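Local atomic coordinates of kinesin-like protein KAR3 (Saccharomyces cerevisiae, PDB entry 1F9V), a protein that probably works as a kinesin motor, coupling ATP binding and hydrolysis in a P-loop nucleotide site to movement on microtubules. Residues G83-I88 with G308-L313; I223-S228 with G238-V243; G275-A280 with I291-S296. The protein carries 2 engineered substitutions. All coordinates share one frame; numbering follows the deposited sequence.

Contact 1 of 3, residues G83-I88 with G308-L313. With ADP (adenosine-5'-diphosphate), chain D.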
loop_
_atom_site.group_PDB
_atom_site.type_symbol
_atom_site.label_atom_id
_atom_site.label_comp_id
_atom_site.label_asym_id
_atom_site.label_seq_id
_atom_site.Cartn_x
_atom_site.Cartn_y
_atom_site.Cartn_z
ATOM N N GLY A 83 -2.998 13.743 -13.340
ATOM C CA GLY A 83 -4.336 13.794 -12.776
ATOM C C GLY A 83 -4.899 12.468 -12.294
ATOM O O GLY A 83 -6.059 12.395 -11.893
ATOM N N TYR A 84 -4.093 11.412 -12.339
ATOM C CA TYR A 84 -4.555 10.106 -11.880
ATOM C C TYR A 84 -4.440 10.027 -10.370
ATOM O O TYR A 84 -3.530 10.605 -9.778
ATOM C CB TYR A 84 -3.694 8.981 -12.462
ATOM C CG TYR A 84 -3.969 8.654 -13.901
ATOM C CD1 TYR A 84 -3.179 9.197 -14.919
ATOM C CD2 TYR A 84 -5.006 7.793 -14.254
ATOM C CE1 TYR A 84 -3.416 8.887 -16.252
ATOM C CE2 TYR A 84 -5.251 7.475 -15.582
ATOM C CZ TYR A 84 -4.454 8.027 -16.575
ATOM O OH TYR A 84 -4.691 7.716 -17.890
ATOM N N ASN A 85 -5.373 9.319 -9.746
ATOM C CA ASN A 85 -5.308 9.116 -8.315
ATOM C C ASN A 85 -4.537 7.808 -8.181
ATOM O O ASN A 85 -4.661 6.921 -9.034
ATOM C CB ASN A 85 -6.695 8.950 -7.716
ATOM C CG ASN A 85 -7.462 10.253 -7.664
ATOM O OD1 ASN A 85 -6.875 11.335 -7.594
ATOM N ND2 ASN A 85 -8.780 10.153 -7.700
ATOM N N VAL A 86 -3.763 7.692 -7.113
ATOM C CA VAL A 86 -2.948 6.506 -6.908
ATOM C C VAL A 86 -3.062 5.988 -5.488
ATOM O O VAL A 86 -3.085 6.766 -4.538
ATOM C CB VAL A 86 -1.453 6.832 -7.204
ATOM C CG1 VAL A 86 -0.545 5.710 -6.697
ATOM C CG2 VAL A 86 -1.262 7.069 -8.682
ATOM N N CYS A 87 -3.139 4.665 -5.354
ATOM C CA CYS A 87 -3.189 4.026 -4.044
ATOM C C CYS A 87 -2.118 2.942 -4.007
ATOM O O CYS A 87 -1.979 2.170 -4.956
ATOM C CB CYS A 87 -4.549 3.360 -3.783
ATOM S SG CYS A 87 -5.874 4.465 -3.251
ATOM N N ILE A 88 -1.353 2.907 -2.922
ATOM C CA ILE A 88 -0.343 1.872 -2.733
ATOM C C ILE A 88 -0.582 1.331 -1.334
ATOM O O ILE A 88 -0.519 2.078 -0.354
ATOM C CB ILE A 88 1.094 2.424 -2.834
ATOM C CG1 ILE A 88 1.346 2.947 -4.253
ATOM C CG2 ILE A 88 2.090 1.317 -2.472
ATOM C CD1 ILE A 88 2.745 3.510 -4.484
ATOM N N GLY A 308 -12.814 4.850 -11.003
ATOM C CA GLY A 308 -12.482 5.654 -12.162
ATOM C C GLY A 308 -11.254 5.070 -12.841
ATOM O O GLY A 308 -11.141 3.851 -13.009
ATOM N N ASP A 309 -10.327 5.932 -13.233
ATOM C CA ASP A 309 -9.108 5.469 -13.887
ATOM C C ASP A 309 -7.972 5.460 -12.871
ATOM O O ASP A 309 -6.796 5.439 -13.236
ATOM C CB ASP A 309 -8.751 6.386 -15.055
ATOM C CG ASP A 309 -8.996 7.845 -14.738
ATOM O OD1 ASP A 309 -9.237 8.620 -15.689
ATOM O OD2 ASP A 309 -8.951 8.211 -13.541
ATOM N N SER A 310 -8.337 5.487 -11.593
ATOM C CA SER A 310 -7.355 5.471 -10.520
ATOM C C SER A 310 -6.494 4.213 -10.674
ATOM O O SER A 310 -6.955 3.193 -11.197
ATOM C CB SER A 310 -8.061 5.458 -9.159
ATOM O OG SER A 310 -8.751 6.677 -8.929
ATOM N N LYS A 311 -5.247 4.295 -10.224
ATOM C CA LYS A 311 -4.326 3.163 -10.313
ATOM C C LYS A 311 -3.988 2.680 -8.917
ATOM O O LYS A 311 -3.594 3.463 -8.059
ATOM C CB LYS A 311 -3.055 3.581 -11.045
ATOM C CG LYS A 311 -3.322 4.100 -12.440
ATOM C CD LYS A 311 -2.049 4.600 -13.093
ATOM C CE LYS A 311 -2.310 5.051 -14.513
ATOM N NZ LYS A 311 -1.327 4.437 -15.452
ATOM N N THR A 312 -4.144 1.380 -8.696
ATOM C CA THR A 312 -3.875 0.807 -7.390
ATOM C C THR A 312 -2.804 -0.269 -7.435
ATOM O O THR A 312 -2.771 -1.082 -8.353
ATOM C CB THR A 312 -5.161 0.199 -6.800
ATOM O OG1 THR A 312 -6.087 1.257 -6.523
ATOM C CG2 THR A 312 -4.863 -0.570 -5.516
ATOM N N LEU A 313 -1.932 -0.250 -6.433
ATOM C CA LEU A 313 -0.868 -1.236 -6.319
ATOM C C LEU A 313 -0.933 -1.865 -4.933
ATOM O O LEU A 313 -0.861 -1.166 -3.922
ATOM C CB LEU A 313 0.506 -0.584 -6.515
ATOM C CG LEU A 313 1.710 -1.434 -6.079
ATOM C CD1 LEU A 313 1.773 -2.709 -6.918
ATOM C CD2 LEU A 313 2.995 -0.623 -6.232
HETATM P PB ADP D . 2.216 -1.143 -19.003
HETATM O O1B ADP D . 1.280 -1.866 -19.916
HETATM O O2B ADP D . 1.916 -1.510 -17.444
HETATM O O3B ADP D . 3.639 -1.431 -19.355
HETATM P PA ADP D . 1.090 1.411 -18.216
HETATM O O1A ADP D . 0.617 2.504 -19.086
HETATM O O2A ADP D . -0.028 0.657 -17.618
HETATM O O3A ADP D . 1.948 0.397 -19.081
HETATM O "O5'" ADP D . 2.144 1.936 -17.117
HETATM C "C5'" ADP D . 3.514 1.536 -17.218
HETATM C "C4'" ADP D . 4.205 1.445 -15.858
HETATM O "O4'" ADP D . 3.589 2.254 -14.823
HETATM C "C3'" ADP D . 4.274 0.027 -15.333
HETATM O "O3'" ADP D . 5.418 -0.701 -15.806
HETATM C "C2'" ADP D . 4.252 0.183 -13.833
HETATM O "O2'" ADP D . 5.571 0.274 -13.269
HETATM C "C1'" ADP D . 3.397 1.433 -13.635
HETATM N N9 ADP D . 1.945 1.096 -13.323
HETATM C C8 ADP D . 0.871 1.313 -14.105
HETATM N N7 ADP D . -0.238 0.895 -13.465
HETATM C C5 ADP D . 0.111 0.421 -12.287
HETATM C C6 ADP D . -0.554 -0.139 -11.175
HETATM N N6 ADP D . -1.893 -0.289 -11.177
HETATM N N1 ADP D . 0.165 -0.541 -10.074
HETATM C C2 ADP D . 1.510 -0.413 -10.015
HETATM N N3 ADP D . 2.156 0.127 -11.067
HETATM C C4 ADP D . 1.518 0.546 -12.195
HETATM O O HOH W 1 -7.779 8.553 -11.279
#

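Contact 2 of 3, residues I223-S228 with G238-V243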
loop_
_atom_site.group_PDB
_atom_site.type_symbol
_atom_site.label_atom_id
_atom_site.label_comp_id
_atom_site.label_asym_id
_atom_site.label_seq_id
_atom_site.Cartn_x
_atom_site.Cartn_y
_atom_site.Cartn_z
ATOM N N ILE A 223 -1.094 12.604 -0.418
ATOM C CA ILE A 223 -0.422 13.666 -1.156
ATOM C C ILE A 223 -1.324 14.177 -2.273
ATOM O O ILE A 223 -1.873 13.390 -3.047
ATOM C CB ILE A 223 0.880 13.150 -1.811
ATOM C CG1 ILE A 223 1.877 12.720 -0.730
ATOM C CG2 ILE A 223 1.467 14.223 -2.723
ATOM C CD1 ILE A 223 2.892 11.691 -1.203
ATOM N N HIS A 224 -1.477 15.496 -2.359
ATOM C CA HIS A 224 -2.292 16.093 -3.412
ATOM C C HIS A 224 -1.383 16.890 -4.343
ATOM O O HIS A 224 -0.573 17.698 -3.889
ATOM C CB HIS A 224 -3.358 17.004 -2.800
ATOM C CG HIS A 224 -4.131 16.362 -1.690
ATOM N ND1 HIS A 224 -5.118 15.427 -1.915
ATOM C CD2 HIS A 224 -4.049 16.507 -0.347
ATOM C CE1 HIS A 224 -5.615 15.027 -0.759
ATOM N NE2 HIS A 224 -4.984 15.665 0.208
ATOM N N LEU A 225 -1.498 16.636 -5.641
ATOM C CA LEU A 225 -0.690 17.339 -6.630
ATOM C C LEU A 225 -1.606 18.223 -7.446
ATOM O O LEU A 225 -2.386 17.722 -8.259
ATOM C CB LEU A 225 -0.000 16.360 -7.582
ATOM C CG LEU A 225 0.940 15.296 -7.025
ATOM C CD1 LEU A 225 1.646 14.621 -8.194
ATOM C CD2 LEU A 225 1.947 15.921 -6.071
ATOM N N SER A 226 -1.505 19.533 -7.236
ATOM C CA SER A 226 -2.332 20.484 -7.969
ATOM C C SER A 226 -1.501 21.280 -8.974
ATOM O O SER A 226 -0.672 22.111 -8.595
ATOM C CB SER A 226 -3.031 21.435 -6.999
ATOM O OG SER A 226 -3.973 22.224 -7.701
ATOM N N GLY A 227 -1.732 21.013 -10.256
ATOM C CA GLY A 227 -0.994 21.696 -11.299
ATOM C C GLY A 227 -1.815 22.655 -12.139
ATOM O O GLY A 227 -2.964 22.379 -12.496
ATOM N N SER A 228 -1.215 23.798 -12.450
ATOM C CA SER A 228 -1.868 24.809 -13.264
ATOM C C SER A 228 -0.869 25.322 -14.290
ATOM O O SER A 228 0.255 25.693 -13.951
ATOM C CB SER A 228 -2.361 25.963 -12.390
ATOM O OG SER A 228 -1.351 26.392 -11.494
ATOM N N GLY A 238 -4.399 15.389 -8.785
ATOM C CA GLY A 238 -4.275 13.967 -8.523
ATOM C C GLY A 238 -3.899 13.734 -7.079
ATOM O O GLY A 238 -3.173 14.531 -6.487
ATOM N N THR A 239 -4.390 12.643 -6.505
ATOM C CA THR A 239 -4.090 12.333 -5.116
ATOM C C THR A 239 -3.423 10.962 -4.975
ATOM O O THR A 239 -3.826 9.996 -5.620
ATOM C CB THR A 239 -5.382 12.363 -4.262
ATOM O OG1 THR A 239 -5.927 13.691 -4.279
ATOM C CG2 THR A 239 -5.097 11.965 -2.833
ATOM N N LEU A 240 -2.386 10.907 -4.147
ATOM C CA LEU A 240 -1.677 9.665 -3.876
ATOM C C LEU A 240 -1.942 9.288 -2.436
ATOM O O LEU A 240 -1.816 10.118 -1.533
ATOM C CB LEU A 240 -0.172 9.835 -4.079
ATOM C CG LEU A 240 0.242 10.216 -5.495
ATOM C CD1 LEU A 240 0.628 11.691 -5.506
ATOM C CD2 LEU A 240 1.392 9.324 -5.969
ATOM N N ASN A 241 -2.322 8.032 -2.224
ATOM C CA ASN A 241 -2.591 7.534 -0.887
ATOM C C ASN A 241 -1.638 6.372 -0.662
ATOM O O ASN A 241 -1.802 5.304 -1.250
ATOM C CB ASN A 241 -4.049 7.081 -0.786
ATOM C CG ASN A 241 -5.012 8.146 -1.270
ATOM O OD1 ASN A 241 -5.406 9.026 -0.503
ATOM N ND2 ASN A 241 -5.378 8.086 -2.545
ATOM N N LEU A 242 -0.631 6.614 0.169
ATOM C CA LEU A 242 0.403 5.622 0.483
ATOM C C LEU A 242 0.093 5.031 1.855
ATOM O O LEU A 242 0.285 5.673 2.888
ATOM C CB LEU A 242 1.777 6.307 0.433
ATOM C CG LEU A 242 1.944 7.194 -0.815
ATOM C CD1 LEU A 242 3.323 7.828 -0.834
ATOM C CD2 LEU A 242 1.723 6.365 -2.075
ATOM N N VAL A 243 -0.368 3.782 1.847
ATOM C CA VAL A 243 -0.813 3.098 3.053
ATOM C C VAL A 243 0.050 1.972 3.602
ATOM O O VAL A 243 0.447 1.065 2.873
ATOM C CB VAL A 243 -2.243 2.517 2.830
ATOM C CG1 VAL A 243 -2.841 2.020 4.146
ATOM C CG2 VAL A 243 -3.139 3.573 2.187
#

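Contact 3 of 3, residues G275-A280 with I291-S296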
loop_
_atom_site.group_PDB
_atom_site.type_symbol
_atom_site.label_atom_id
_atom_site.label_comp_id
_atom_site.label_asym_id
_atom_site.label_seq_id
_atom_site.Cartn_x
_atom_site.Cartn_y
_atom_site.Cartn_z
ATOM N N GLY A 275 -9.820 -6.413 0.887
ATOM C CA GLY A 275 -9.616 -7.465 -0.092
ATOM C C GLY A 275 -10.835 -7.641 -0.977
ATOM O O GLY A 275 -10.714 -7.802 -2.197
ATOM N N ASP A 276 -12.018 -7.611 -0.367
ATOM C CA ASP A 276 -13.254 -7.771 -1.118
ATOM C C ASP A 276 -13.441 -6.637 -2.121
ATOM O O ASP A 276 -13.838 -6.864 -3.263
ATOM C CB ASP A 276 -14.454 -7.816 -0.170
ATOM C CG ASP A 276 -14.547 -9.119 0.593
ATOM O OD1 ASP A 276 -14.015 -10.139 0.110
ATOM O OD2 ASP A 276 -15.154 -9.124 1.680
ATOM N N VAL A 277 -13.153 -5.416 -1.689
ATOM C CA VAL A 277 -13.300 -4.251 -2.557
ATOM C C VAL A 277 -12.328 -4.304 -3.743
ATOM O O VAL A 277 -12.733 -4.137 -4.891
ATOM C CB VAL A 277 -13.093 -2.930 -1.747
ATOM C CG1 VAL A 277 -12.909 -1.745 -2.683
ATOM C CG2 VAL A 277 -14.295 -2.692 -0.840
ATOM N N ILE A 278 -11.047 -4.541 -3.471
ATOM C CA ILE A 278 -10.057 -4.598 -4.550
ATOM C C ILE A 278 -10.353 -5.756 -5.501
ATOM O O ILE A 278 -10.234 -5.616 -6.716
ATOM C CB ILE A 278 -8.612 -4.746 -3.998
ATOM C CG1 ILE A 278 -8.293 -3.608 -3.016
ATOM C CG2 ILE A 278 -7.610 -4.735 -5.152
ATOM C CD1 ILE A 278 -8.426 -2.228 -3.595
ATOM N N HIS A 279 -10.749 -6.902 -4.955
ATOM C CA HIS A 279 -11.062 -8.043 -5.806
ATOM C C HIS A 279 -12.226 -7.693 -6.739
ATOM O O HIS A 279 -12.180 -7.963 -7.940
ATOM C CB HIS A 279 -11.432 -9.267 -4.959
ATOM C CG HIS A 279 -11.907 -10.436 -5.769
ATOM N ND1 HIS A 279 -11.047 -11.377 -6.292
ATOM C CD2 HIS A 279 -13.149 -10.795 -6.171
ATOM C CE1 HIS A 279 -11.739 -12.266 -6.982
ATOM N NE2 HIS A 279 -13.016 -11.937 -6.925
ATOM N N ALA A 280 -13.268 -7.088 -6.183
ATOM C CA ALA A 280 -14.426 -6.725 -6.981
ATOM C C ALA A 280 -14.057 -5.719 -8.069
ATOM O O ALA A 280 -14.513 -5.831 -9.206
ATOM C CB ALA A 280 -15.524 -6.156 -6.077
ATOM N N ILE A 291 -19.846 -2.933 -4.835
ATOM C CA ILE A 291 -18.597 -2.880 -4.091
ATOM C C ILE A 291 -18.851 -2.273 -2.707
ATOM O O ILE A 291 -19.309 -1.141 -2.593
ATOM C CB ILE A 291 -17.568 -2.062 -4.887
ATOM C CG1 ILE A 291 -17.525 -2.607 -6.323
ATOM C CG2 ILE A 291 -16.208 -2.117 -4.208
ATOM C CD1 ILE A 291 -16.336 -2.197 -7.125
ATOM N N PRO A 292 -18.540 -3.026 -1.637
ATOM C CA PRO A 292 -18.737 -2.596 -0.243
ATOM C C PRO A 292 -17.813 -1.511 0.313
ATOM O O PRO A 292 -17.268 -1.663 1.403
ATOM C CB PRO A 292 -18.608 -3.898 0.542
ATOM C CG PRO A 292 -17.633 -4.697 -0.259
ATOM C CD PRO A 292 -17.941 -4.372 -1.707
ATOM N N PHE A 293 -17.651 -0.414 -0.418
ATOM C CA PHE A 293 -16.792 0.677 0.042
ATOM C C PHE A 293 -17.175 1.158 1.439
ATOM O O PHE A 293 -16.315 1.439 2.260
ATOM C CB PHE A 293 -16.887 1.892 -0.894
ATOM C CG PHE A 293 -16.264 1.685 -2.239
ATOM C CD1 PHE A 293 -14.882 1.573 -2.374
ATOM C CD2 PHE A 293 -17.059 1.616 -3.378
ATOM C CE1 PHE A 293 -14.302 1.394 -3.628
ATOM C CE2 PHE A 293 -16.494 1.437 -4.638
ATOM C CZ PHE A 293 -15.112 1.324 -4.764
ATOM N N ARG A 294 -18.476 1.252 1.697
ATOM C CA ARG A 294 -18.972 1.759 2.976
ATOM C C ARG A 294 -18.814 0.827 4.169
ATOM O O ARG A 294 -19.083 1.223 5.309
ATOM C CB ARG A 294 -20.449 2.158 2.832
ATOM C CG ARG A 294 -20.739 3.032 1.625
ATOM C CD ARG A 294 -22.223 3.401 1.541
ATOM N NE ARG A 294 -22.597 4.315 2.617
ATOM C CZ ARG A 294 -22.566 5.640 2.525
ATOM N NH1 ARG A 294 -22.174 6.233 1.404
ATOM N NH2 ARG A 294 -22.899 6.374 3.573
ATOM N N ASN A 295 -18.364 -0.400 3.921
ATOM C CA ASN A 295 -18.200 -1.374 4.995
ATOM C C ASN A 295 -16.967 -1.184 5.872
ATOM O O ASN A 295 -16.805 -1.882 6.868
ATOM C CB ASN A 295 -18.220 -2.794 4.425
ATOM C CG ASN A 295 -19.627 -3.271 4.113
ATOM O OD1 ASN A 295 -19.849 -4.454 3.855
ATOM N ND2 ASN A 295 -20.588 -2.350 4.138
ATOM N N SER A 296 -16.090 -0.257 5.511
ATOM C CA SER A 296 -14.917 0.004 6.333
ATOM C C SER A 296 -14.492 1.460 6.163
ATOM O O SER A 296 -14.749 2.081 5.129
ATOM C CB SER A 296 -13.762 -0.946 5.980
ATOM O OG SER A 296 -13.021 -0.482 4.869
#

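Contact 1 of 3, residues G83-I88 with G308-L313
The ring of Y84 is set by a chi1 of -76°, with CG anti to the carbonyl carbon, while K311 runs extended through chi2 and chi3 and bends at chi4, laying its end over one ring face. K311 CE stands 3.9 Å from the Y84 ring centroid, a CH-pi contact, and K311 NZ at 4.9 Å, only 7° off the ring normal, makes a cation-pi interaction. At the ring edge, D309 O comes within 3.1 Å of Y84 CD2. Strands 86-88 and 311-313 pair in parallel, with K311 N bonded to N85 O (2.9 Å), C87 N to K311 O and L313 N to C87 O (2.8 Å). One water accepts from N85 N and donates to D309 OD2 (2.6 Å) and S310 OG, joining the two loops just ahead of the paired strands. N85 and S310 find their strongest partners in T239 and T307. The second ADP, away from the P-loop, gives its N6 hydrogen to T312 O (3.1 Å), and L313 CB packs against its adenine. The chemistry thus grades from a lysine-aromatic, water-bridged end to backbone pairing; the ADP alpha-phosphate, with O1A 4.6 Å from K311 NZ, would probably favour a charged lysine.

Contact 2 of 3, residues I223-S228 with G238-V243
I223 and L240, the residues with most surface buried here (86 and 72 Å²), face each other as an antiparallel hydrogen-bonded pair. Each backbone N reaches the other's O: I223 N to L240 O and L240 N to I223 O are both 2.8 Å. Above this pair, I223 CG2 meets L240 CD1 at 3.9 Å. I223 CG1 is anti to its carbonyl carbon (chi1 -64°), and the branch continues outward until its CD1 touches L242 CD1. L225, third in buried surface, brings CG to the same L240 methyl, CD1, so that one leucine branch serves both neighbours on its face of the sheet. L225 also forms a hydrogen-bonded pair with G238, through L225 N to G238 O (2.8 Å) and G238 N to L225 O (3.1 Å).

The opposite face carries H224 and T239, a non-hydrogen-bonded pair whose side chains lie side by side. T239 OG1 sits in the plane of the imidazole, 3.0 Å from H224 ND1, while H224 NE2 is held by E136. An alanine at H224 would probably leave both the T239 hydroxyl and the E136 carboxylate without this mate.

The two strands belong to a beta hairpin inside the central sheet, between strands 130-141 and 86-91. I117 of helix 109-124 packs on L225 and L240, I110 of that helix on L242, and V133 of strand 130-141 on I223 and L225.

Contact 3 of 3, residues G275-A280 with I291-S296
V277 projects from helix 258-281 and meets three consecutive residues of the segment 291-296 with its two methyls. Its CG1, anti to the backbone N (chi1 166°), lies 3.7 Å from I291 CG2 and 3.6 Å from F293 CE1. Its CG2 turns to the proline, 3.9 Å from P292 CG and close to P292 O. One turn on, A280 CB touches I291 CG1 at 4.1 Å, so the isoleucine lies along the helix between two residues three apart.

The next layer is within the second segment itself. I291 CG2 stands 3.6 Å above the plane of the F293 ring, offset toward its rim, so I291 CG2, V277 CG1 and the F293 ring close on one another as a three-way cluster. The turn that folds them together is an inverse gamma turn centred on P292, closed by F293 N to I291 O at 2.8 Å. It leads into the 3-10 segment 293-295, where N295 N bonds to P292 O.

Farther out, S296 occupies the N-cap position of helix 297-306, and T299 of that helix is hydrogen-bonded to both S296 OG and F293 O while touching V277. D276, whose CB only brushes P292 CG, has its carboxylate in a salt bridge with K337 of helix 325-338.

In kinesins this helix and the following loop belong to the microtubule-binding side, consistent with this surface contact. Since the side chains that meet across the segments do so through carbon atoms, the fit depends on shape, while polar bonds within the turn and at the start of helix 297-306 set its geometry.

Contacts 1 and 2 are buried and hold the same central sheet, whereas contact 3 lies at the surface and joins a helix to a loop. The first two touch directly: V86 N with T239 O and V86 O with N241 N, each at 2.7 Å, are probable hydrogen bonds, making strand 86-91 the parallel neighbour of both partner strands. The centre of contact 3 is about 16 Å from that of contact 1 and about 22 Å from that of contact 2. Backbone hydrogen bonds run through both sheet contacts, with a lysine-aromatic contact added in contact 1 and a histidine-threonine bond in contact 2. Contact 3 is carried by apolar side chains, without a hydrogen bond between its segments.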